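Local coordinates for protein precorrin-2 dehydrogenase (Bacillus megaterium, PDB 3DFZ) that oxidises precorrin-2 to sirohydrochlorin with NAD(+), supplying a precursor for siroheme and for the anaerobic branch of adenosylcobalamin biosynthesis, at residues I42-I47 / N69-K74; N128-A133 / S145-S150; V181-L186 / S191-L196. One frame throughout, in Å; residues are numbered along the deposited sequence. Where two conformers were deposited one is given.

Contact 1 of 3, residues I42-I47 / N69-K74; sequences IATRRI and NEWEAK
The indole of Trp71 reaches across from helix 66-73 toward helix 41-50, and its six-membered ring makes the contacts between these two segments. At the edge of the ring, near its plane, sits the backbone oxygen of Thr44, 3.7 Å from Trp71 CH2. Thr44 CG2 comes to the same corner, also 3.7 Å from CH2, the two side chains crossing at about a right angle. Ile47 approaches obliquely: its CG2 is 3.8 Å from Trp71 CZ3 and 3.9 Å from CE3.

The torsions of the two branched residues explain this. In both Thr44 (chi1 -57°) and Ile47 (chi1 -69°) the CG2 methyl is anti to the backbone N, and that is the branch offered to the ring. Thr44 OG1 is left beside the backbone N, where it hydrogen-bonds to Gly40 O, one turn back, and to Ser65 OG. Leu77, on the outermost strand 77-80, touches both Ile47 and Trp71, while Leu51 and Gln76 also pack on the indole.

Within this pair of helices of the NAD-binding, Rossmann-type domain, the indole spans the 9.7 Å between the CA atoms of Ile47 and Trp71; Ile68, on the same helix as Trp71, adds to the packing on Thr44 and Ile47. Neighbouring Ile42 binds NAD(+) in related enzymes and probably here.

No hydrogen bond joins the two segments. Between them the contact rests mainly on dispersion between methyls and ring, supplemented by a carbonyl oxygen facing ring C-H groups, whose slight positive charge is likely to suit it.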
loop_
_atom_site.group_PDB
_atom_site.type_symbol
_atom_site.label_atom_id
_atom_site.label_comp_id
_atom_site.label_asym_id
_atom_site.label_seq_id
_atom_site.Cartn_x
_atom_site.Cartn_y
_atom_site.Cartn_z
ATOM N N ILE B 42 -2.852 -19.847 4.781
ATOM C CA ILE B 42 -3.085 -18.479 4.334
ATOM C C ILE B 42 -3.467 -17.515 5.499
ATOM O O ILE B 42 -2.958 -16.397 5.554
ATOM C CB ILE B 42 -4.129 -18.400 3.162
ATOM C CG1 ILE B 42 -3.933 -19.562 2.172
ATOM C CG2 ILE B 42 -4.039 -17.042 2.428
ATOM C CD1 ILE B 42 -5.124 -19.785 1.218
ATOM N N ALA B 43 -4.353 -17.949 6.402
ATOM C CA ALA B 43 -4.735 -17.149 7.584
ATOM C C ALA B 43 -3.537 -16.863 8.489
ATOM O O ALA B 43 -3.350 -15.733 8.943
ATOM C CB ALA B 43 -5.861 -17.821 8.363
ATOM N N THR B 44 -2.722 -17.886 8.718
ATOM C CA THR B 44 -1.514 -17.786 9.529
ATOM C C THR B 44 -0.533 -16.754 8.957
ATOM O O THR B 44 -0.034 -15.880 9.692
ATOM C CB THR B 44 -0.823 -19.157 9.625
ATOM O OG1 THR B 44 -1.741 -20.104 10.170
ATOM C CG2 THR B 44 0.425 -19.104 10.491
ATOM N N ARG B 45 -0.277 -16.857 7.652
ATOM C CA ARG B 45 0.635 -15.955 6.956
ATOM C C ARG B 45 0.123 -14.515 7.053
ATOM O O ARG B 45 0.898 -13.608 7.381
ATOM C CB ARG B 45 0.835 -16.430 5.505
ATOM C CG ARG B 45 1.245 -15.370 4.480
ATOM C CD ARG B 45 2.148 -15.921 3.335
ATOM N NE ARG B 45 1.979 -17.353 3.048
ATOM C CZ ARG B 45 1.133 -17.864 2.149
ATOM N NH1 ARG B 45 0.336 -17.074 1.424
ATOM N NH2 ARG B 45 1.075 -19.181 1.982
ATOM N N ARG B 46 -1.178 -14.316 6.812
ATOM C CA ARG B 46 -1.793 -12.992 6.920
ATOM C C ARG B 46 -1.653 -12.356 8.323
ATOM O O ARG B 46 -1.264 -11.200 8.429
ATOM C CB ARG B 46 -3.269 -13.028 6.491
ATOM C CG ARG B 46 -3.518 -13.235 5.000
ATOM C CD ARG B 46 -3.068 -12.016 4.161
ATOM N NE ARG B 46 -3.438 -12.109 2.737
ATOM C CZ ARG B 46 -2.749 -12.773 1.810
ATOM N NH1 ARG B 46 -1.644 -13.429 2.137
ATOM N NH2 ARG B 46 -3.176 -12.786 0.550
ATOM N N ILE B 47 -1.965 -13.128 9.373
ATOM C CA ILE B 47 -1.896 -12.694 10.785
ATOM C C ILE B 47 -0.486 -12.266 11.186
ATOM O O ILE B 47 -0.308 -11.222 11.813
ATOM C CB ILE B 47 -2.408 -13.806 11.766
ATOM C CG1 ILE B 47 -3.920 -14.008 11.623
ATOM C CG2 ILE B 47 -2.049 -13.477 13.215
ATOM C CD1 ILE B 47 -4.387 -15.434 11.911
ATOM N N ASN B 69 -2.602 -21.109 17.533
ATOM C CA ASN B 69 -2.693 -21.603 18.906
ATOM C C ASN B 69 -1.656 -21.020 19.841
ATOM O O ASN B 69 -1.992 -20.595 20.945
ATOM C CB ASN B 69 -2.633 -23.132 18.936
ATOM C CG ASN B 69 -3.989 -23.752 18.819
ATOM O OD1 ASN B 69 -4.772 -23.675 19.747
ATOM N ND2 ASN B 69 -4.289 -24.368 17.675
ATOM N N GLU B 70 -0.402 -20.991 19.396
ATOM C CA GLU B 70 0.697 -20.416 20.183
ATOM C C GLU B 70 0.513 -18.905 20.411
ATOM O O GLU B 70 0.789 -18.407 21.510
ATOM C CB GLU B 70 2.046 -20.720 19.525
ATOM C CG GLU B 70 3.302 -20.174 20.243
ATOM C CD GLU B 70 3.492 -20.624 21.714
ATOM O OE1 GLU B 70 2.694 -21.429 22.265
ATOM O OE2 GLU B 70 4.473 -20.145 22.331
ATOM N N TRP B 71 0.055 -18.197 19.377
ATOM C CA TRP B 71 -0.278 -16.776 19.473
ATOM C C TRP B 71 -1.469 -16.516 20.412
ATOM O O TRP B 71 -1.461 -15.562 21.177
ATOM C CB TRP B 71 -0.572 -16.190 18.083
ATOM C CG TRP B 71 0.630 -16.133 17.165
ATOM C CD1 TRP B 71 1.924 -15.878 17.520
ATOM C CD2 TRP B 71 0.630 -16.305 15.739
ATOM N NE1 TRP B 71 2.730 -15.882 16.407
ATOM C CE2 TRP B 71 1.965 -16.141 15.300
ATOM C CE3 TRP B 71 -0.369 -16.567 14.788
ATOM C CZ2 TRP B 71 2.335 -16.248 13.942
ATOM C CZ3 TRP B 71 -0.002 -16.668 13.432
ATOM C CH2 TRP B 71 1.340 -16.516 13.032
ATOM N N GLU B 72 -2.480 -17.370 20.337
ATOM C CA GLU B 72 -3.597 -17.339 21.275
ATOM C C GLU B 72 -3.107 -17.554 22.713
ATOM O O GLU B 72 -3.455 -16.779 23.615
ATOM C CB GLU B 72 -4.629 -18.410 20.897
ATOM C CG GLU B 72 -6.004 -18.191 21.516
ATOM C CD GLU B 72 -6.711 -19.498 21.897
ATOM O OE1 GLU B 72 -6.048 -20.585 21.923
ATOM O OE2 GLU B 72 -7.930 -19.405 22.196
ATOM N N ALA B 73 -2.269 -18.580 22.905
ATOM C CA ALA B 73 -1.711 -18.911 24.209
ATOM C C ALA B 73 -0.752 -17.844 24.715
ATOM O O ALA B 73 -0.529 -17.723 25.923
ATOM C CB ALA B 73 -1.028 -20.272 24.169
ATOM N N LYS B 74 -0.184 -17.070 23.789
ATOM C CA LYS B 74 0.688 -15.953 24.143
ATOM C C LYS B 74 -0.121 -14.665 24.388
ATOM O O LYS B 74 0.440 -13.637 24.809
ATOM C CB LYS B 74 1.763 -15.747 23.079
ATOM C CG LYS B 74 2.901 -16.756 23.160
ATOM C CD LYS B 74 3.808 -16.636 21.943
ATOM C CE LYS B 74 5.210 -17.134 22.259
ATOM N NZ LYS B 74 6.046 -17.264 21.027
#

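Contact 2 of 3, residues N128-A133 / S145-S150; sequences NIQIPA and STDGAS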
loop_
_atom_site.group_PDB
_atom_site.type_symbol
_atom_site.label_atom_id
_atom_site.label_comp_id
_atom_site.label_asym_id
_atom_site.label_seq_id
_atom_site.Cartn_x
_atom_site.Cartn_y
_atom_site.Cartn_z
ATOM N N ASN B 128 -11.667 -4.949 -1.346
ATOM C CA ASN B 128 -11.096 -3.624 -1.603
ATOM C C ASN B 128 -9.688 -3.487 -1.014
ATOM O O ASN B 128 -9.075 -2.426 -1.080
ATOM C CB ASN B 128 -12.034 -2.521 -1.088
ATOM C CG ASN B 128 -12.456 -2.744 0.361
ATOM O OD1 ASN B 128 -11.979 -3.669 1.022
ATOM N ND2 ASN B 128 -13.348 -1.889 0.856
ATOM N N ILE B 129 -9.196 -4.577 -0.420
ATOM C CA ILE B 129 -7.839 -4.637 0.130
ATOM C C ILE B 129 -7.063 -5.775 -0.552
ATOM O O ILE B 129 -7.550 -6.909 -0.633
ATOM C CB ILE B 129 -7.803 -4.813 1.706
ATOM C CG1 ILE B 129 -8.509 -3.663 2.453
ATOM C CG2 ILE B 129 -6.377 -4.999 2.204
ATOM C CD1 ILE B 129 -7.871 -2.285 2.322
ATOM N N GLN B 130 -5.869 -5.445 -1.049
ATOM C CA GLN B 130 -4.913 -6.431 -1.550
ATOM C C GLN B 130 -3.649 -6.331 -0.718
ATOM O O GLN B 130 -3.277 -5.251 -0.261
ATOM C CB GLN B 130 -4.562 -6.180 -3.034
ATOM C CG GLN B 130 -5.577 -6.703 -4.091
ATOM C CD GLN B 130 -5.329 -6.095 -5.507
ATOM O OE1 GLN B 130 -6.172 -6.221 -6.410
ATOM N NE2 GLN B 130 -4.190 -5.411 -5.678
ATOM N N ILE B 131 -2.976 -7.453 -0.531
ATOM C CA ILE B 131 -1.675 -7.444 0.118
ATOM C C ILE B 131 -0.538 -7.617 -0.909
ATOM O O ILE B 131 -0.436 -8.671 -1.550
ATOM C CB ILE B 131 -1.595 -8.461 1.272
ATOM C CG1 ILE B 131 -2.558 -8.026 2.390
ATOM C CG2 ILE B 131 -0.168 -8.512 1.838
ATOM C CD1 ILE B 131 -3.288 -9.132 2.992
ATOM N N PRO B 132 0.305 -6.563 -1.066
ATOM C CA PRO B 132 1.406 -6.550 -2.043
ATOM C C PRO B 132 2.535 -7.535 -1.666
ATOM O O PRO B 132 2.602 -7.960 -0.534
ATOM C CB PRO B 132 1.913 -5.103 -1.968
ATOM C CG PRO B 132 1.564 -4.650 -0.543
ATOM C CD PRO B 132 0.276 -5.350 -0.221
ATOM N N ALA B 133 3.407 -7.911 -2.586
ATOM C CA ALA B 133 4.632 -8.603 -2.168
ATOM C C ALA B 133 5.493 -7.555 -1.495
ATOM O O ALA B 133 5.403 -6.364 -1.822
ATOM C CB ALA B 133 5.376 -9.247 -3.368
ATOM N N SER B 145 3.118 -4.685 -6.428
ATOM C CA SER B 145 1.851 -5.281 -6.817
ATOM C C SER B 145 1.654 -5.187 -8.317
ATOM O O SER B 145 2.174 -4.290 -8.966
ATOM C CB SER B 145 0.694 -4.555 -6.106
ATOM O OG SER B 145 -0.574 -5.150 -6.377
ATOM N N THR B 146 0.901 -6.131 -8.866
ATOM C CA THR B 146 0.451 -6.036 -10.240
ATOM C C THR B 146 -1.076 -6.143 -10.268
ATOM O O THR B 146 -1.665 -6.500 -11.296
ATOM C CB THR B 146 1.096 -7.100 -11.187
ATOM O OG1 THR B 146 0.660 -8.406 -10.814
ATOM C CG2 THR B 146 2.634 -7.046 -11.175
ATOM N N ASP B 147 -1.712 -5.845 -9.126
ATOM C CA ASP B 147 -3.174 -5.864 -9.002
ATOM C C ASP B 147 -3.689 -7.254 -9.328
ATOM O O ASP B 147 -4.724 -7.418 -9.969
ATOM C CB ASP B 147 -3.780 -4.818 -9.952
ATOM C CG ASP B 147 -5.112 -4.286 -9.482
ATOM O OD1 ASP B 147 -5.512 -4.575 -8.333
ATOM O OD2 ASP B 147 -5.770 -3.561 -10.264
ATOM N N GLY B 148 -2.927 -8.261 -8.926
ATOM C CA GLY B 148 -3.253 -9.647 -9.274
ATOM C C GLY B 148 -3.221 -10.032 -10.757
ATOM O O GLY B 148 -3.637 -11.146 -11.113
ATOM N N ALA B 149 -2.736 -9.138 -11.628
ATOM C CA ALA B 149 -2.578 -9.450 -13.058
ATOM C C ALA B 149 -1.683 -10.691 -13.277
ATOM O O ALA B 149 -1.953 -11.516 -14.151
ATOM C CB ALA B 149 -1.999 -8.264 -13.798
ATOM N N SER B 150 -0.628 -10.807 -12.469
ATOM C CA SER B 150 0.331 -11.875 -12.616
ATOM C C SER B 150 1.159 -12.031 -11.359
ATOM O O SER B 150 2.156 -11.345 -11.198
ATOM C CB SER B 150 1.248 -11.625 -13.831
ATOM O OG SER B 150 2.166 -12.689 -13.978
#
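Pro132 and Ser145 are where the two backbones come closest, their CA atoms 5.0 Å apart and Pro132 CB 4.3 Å from Ser145 CB. Both residues are buried: Pro132 sits at the break in strand 129-137, Ser145 ends strand 140-145, and Met26 of the second subunit packs against both. Further along, the backbones spread, Gln130 and Asp147 having CA atoms 7.7 Å apart. Yet at this partly exposed end the side chains touch most extensively.

There, the amide of Gln130 lies against the carboxylate and the CA of Asp147, and Gln130 CD comes within 3.2 Å of Asp147 OD1. The two flat groups are skewed, their planes 54° apart, and the side chains cross at about a right angle. Met22 of the same chain touches both residues, and Met26 of the second subunit lies on Gln130.

The course of 145-150 is set by its own bonds. Ser145 OG, anti to its backbone nitrogen (chi1 -176°), accepts from Asp147 N at 3.1 Å, forming an ST turn. A type I' turn follows from Thr146 to Ala149, closed by Ala149 N to Thr146 O at 2.9 Å, with Asp147 and Gly148 both at positive phi. Thr146 OG1 then receives Ser150 N at 3.2 Å, and Ser150 serves as N-cap of helix 151-164, its OG accepting from Leu153 N.

Ile129, Gln130 and Ser145 also pair with a strand of the second subunit, and Gly148 O accepts from Arg180 of that subunit, so this corner belongs to the dimer interface. With its hydroxyls accepting backbone N-H groups, one of them as an N-cap, the turn probably owes its shape to its own bonds and little to strand 129-137.

Contact 3 of 3, residues V181-L186 / S191-L196; sequences VLIHRL and SRKHEL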
loop_
_atom_site.group_PDB
_atom_site.type_symbol
_atom_site.label_atom_id
_atom_site.label_comp_id
_atom_site.label_asym_id
_atom_site.label_seq_id
_atom_site.Cartn_x
_atom_site.Cartn_y
_atom_site.Cartn_z
ATOM N N VAL B 181 18.089 10.797 13.881
ATOM C CA VAL B 181 18.047 11.001 15.338
ATOM C C VAL B 181 18.956 12.156 15.759
ATOM O O VAL B 181 18.497 13.105 16.411
ATOM C CB VAL B 181 18.443 9.697 16.106
ATOM C CG1 VAL B 181 18.701 9.968 17.619
ATOM C CG2 VAL B 181 17.396 8.613 15.908
ATOM N N LEU B 182 20.231 12.080 15.391
ATOM C CA LEU B 182 21.203 13.089 15.811
ATOM C C LEU B 182 20.963 14.467 15.204
ATOM O O LEU B 182 21.287 15.466 15.817
ATOM C CB LEU B 182 22.645 12.629 15.564
ATOM C CG LEU B 182 23.169 11.456 16.411
ATOM C CD1 LEU B 182 24.603 11.104 16.046
ATOM C CD2 LEU B 182 23.039 11.755 17.918
ATOM N N ILE B 183 20.401 14.513 14.004
ATOM C CA ILE B 183 20.179 15.775 13.287
ATOM C C ILE B 183 18.915 16.492 13.792
ATOM O O ILE B 183 18.862 17.718 13.819
ATOM C CB ILE B 183 20.177 15.545 11.728
ATOM C CG1 ILE B 183 21.604 15.183 11.262
ATOM C CG2 ILE B 183 19.613 16.752 10.975
ATOM C CD1 ILE B 183 21.724 14.557 9.884
ATOM N N HIS B 184 17.919 15.704 14.198
ATOM C CA HIS B 184 16.643 16.199 14.717
ATOM C C HIS B 184 16.804 17.031 16.000
ATOM O O HIS B 184 16.055 17.984 16.230
ATOM C CB HIS B 184 15.700 15.015 14.963
ATOM C CG HIS B 184 14.380 15.392 15.564
ATOM N ND1 HIS B 184 13.306 15.809 14.803
ATOM C CD2 HIS B 184 13.955 15.397 16.850
ATOM C CE1 HIS B 184 12.280 16.066 15.595
ATOM N NE2 HIS B 184 12.647 15.825 16.842
ATOM N N ARG B 185 17.784 16.674 16.822
ATOM C CA ARG B 185 17.985 17.333 18.108
ATOM C C ARG B 185 19.276 18.180 18.108
ATOM O O ARG B 185 19.896 18.424 19.154
ATOM C CB ARG B 185 17.971 16.296 19.252
ATOM C CG ARG B 185 16.987 15.141 19.067
ATOM C CD ARG B 185 16.916 14.252 20.288
ATOM N NE ARG B 185 15.798 14.640 21.142
ATOM C CZ ARG B 185 14.649 13.969 21.241
ATOM N NH1 ARG B 185 14.454 12.839 20.563
ATOM N NH2 ARG B 185 13.686 14.432 22.036
ATOM N N LEU B 186 19.668 18.624 16.921
ATOM C CA LEU B 186 20.718 19.622 16.760
ATOM C C LEU B 186 20.136 21.023 16.931
ATOM O O LEU B 186 19.027 21.313 16.477
ATOM C CB LEU B 186 21.365 19.502 15.376
ATOM C CG LEU B 186 22.780 18.922 15.227
ATOM C CD1 LEU B 186 23.235 18.049 16.398
ATOM C CD2 LEU B 186 22.922 18.191 13.880
ATOM N N SER B 191 16.971 24.613 7.690
ATOM C CA SER B 191 17.591 24.509 6.384
ATOM C C SER B 191 18.946 23.822 6.483
ATOM O O SER B 191 19.380 23.180 5.529
ATOM C CB SER B 191 17.722 25.890 5.741
ATOM O OG SER B 191 18.669 25.861 4.689
ATOM N N ARG B 192 19.624 23.977 7.619
ATOM C CA ARG B 192 20.857 23.226 7.854
ATOM C C ARG B 192 20.565 21.728 8.026
ATOM O O ARG B 192 21.298 20.900 7.499
ATOM C CB ARG B 192 21.658 23.775 9.048
ATOM C CG ARG B 192 22.854 24.650 8.664
ATOM C CD ARG B 192 24.149 23.832 8.488
ATOM N NE ARG B 192 24.110 22.915 7.336
ATOM C CZ ARG B 192 25.116 22.127 6.952
ATOM N NH1 ARG B 192 26.270 22.126 7.611
ATOM N NH2 ARG B 192 24.971 21.344 5.893
ATOM N N LYS B 193 19.490 21.404 8.751
ATOM C CA LYS B 193 19.072 20.018 8.959
ATOM C C LYS B 193 18.820 19.300 7.630
ATOM O O LYS B 193 19.270 18.162 7.446
ATOM C CB LYS B 193 17.828 19.917 9.851
ATOM C CG LYS B 193 18.002 20.398 11.297
ATOM C CD LYS B 193 16.798 20.007 12.166
ATOM C CE LYS B 193 16.722 20.784 13.471
ATOM N NZ LYS B 193 18.027 20.883 14.175
ATOM N N HIS B 194 18.125 19.986 6.718
ATOM C CA HIS B 194 17.763 19.450 5.409
ATOM C C HIS B 194 18.998 19.163 4.555
ATOM O O HIS B 194 19.084 18.141 3.872
ATOM C CB HIS B 194 16.827 20.433 4.692
ATOM C CG HIS B 194 16.439 19.999 3.309
ATOM N ND1 HIS B 194 16.983 20.568 2.172
ATOM C CD2 HIS B 194 15.567 19.043 2.880
ATOM C CE1 HIS B 194 16.458 19.984 1.105
ATOM N NE2 HIS B 194 15.598 19.056 1.506
ATOM N N GLU B 195 19.944 20.093 4.593
ATOM C CA GLU B 195 21.166 20.008 3.821
ATOM C C GLU B 195 21.940 18.771 4.260
ATOM O O GLU B 195 22.450 18.024 3.426
ATOM C CB GLU B 195 21.991 21.275 4.066
ATOM C CG GLU B 195 23.085 21.584 3.040
ATOM C CD GLU B 195 23.448 23.081 3.014
ATOM O OE1 GLU B 195 22.518 23.905 2.817
ATOM O OE2 GLU B 195 24.649 23.437 3.195
ATOM N N LEU B 196 22.022 18.584 5.577
ATOM C CA LEU B 196 22.705 17.456 6.194
ATOM C C LEU B 196 22.047 16.123 5.824
ATOM O O LEU B 196 22.717 15.202 5.388
ATOM C CB LEU B 196 22.764 17.627 7.725
ATOM C CG LEU B 196 23.764 18.641 8.289
ATOM C CD1 LEU B 196 23.487 18.950 9.768
ATOM C CD2 LEU B 196 25.218 18.162 8.085
#
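Lys193 NZ donates to Leu186 O at 2.5 Å, meeting the carbonyl at a C=O...N angle of 130° and standing 34° off its plane. A second, weak bond runs from the same nitrogen to Ile183 O at 3.3 Å, and Val188 O, in the turn just beyond, takes a third. The ammonium group is therefore surrounded by backbone oxygens where helix 168-184 gives out, and its positive charge probably complements the carbonyl end of that helix dipole. Ile183 O also receives a weak bond from Leu186 N.

The lysine gets there by running extended through CE and then bending at the last torsion (chi4 -45°), which turns NZ in toward the carbonyls. With a leucine in its place, the oxygens of Leu186, Ile183 and Val188 would probably lose their shared donor, and the turn would be likely to become freer to move.

Helices 168-184 and 190-199 form a helical hairpin in the SirC C-terminal domain, running roughly antiparallel on either side of a brief turn. The lysine bridges the hairpin close to that turn, and its aliphatic part also contributes to the packing: Lys193 CD passes 3.5 Å from Ile183 O, and Lys193 CB rests 3.8 Å from Ile183 CG2, the two side chains sliding past each other in opposite directions.

Beyond the lysine, away from the turn, the contact becomes wholly apolar. Ile183, buried between the helices, sends CD1 obliquely to within 3.9 Å of Leu196 CB, and Ile219 from the C-terminal end of the chain touches the same isoleucine. Leu186 brings CD2 to 4.2 Å from Leu196 CD1, with Tyr222 against its side chain.

Overall arrangement
Contact 1 is the buried one, helix against helix inside the NAD-binding domain, and is wholly intrachain. Contact 2, its centre 23 Å away, is partly buried and lies where the backbone pairs with a strand of the second subunit; the two contacts adjoin. Contact 3, also partly buried, stands apart, about 41 Å from contact 1 between centres, on the other side of the chain's centre in the C-terminal helices. No helix or strand is shared among the three. Chemistry follows place: ring and methyl packing within the domain, serine and threonine hydroxyls accepting backbone N-H groups at the dimer corner, and a lysine gripping backbone carbonyls over a leucine-isoleucine patch in the hairpin.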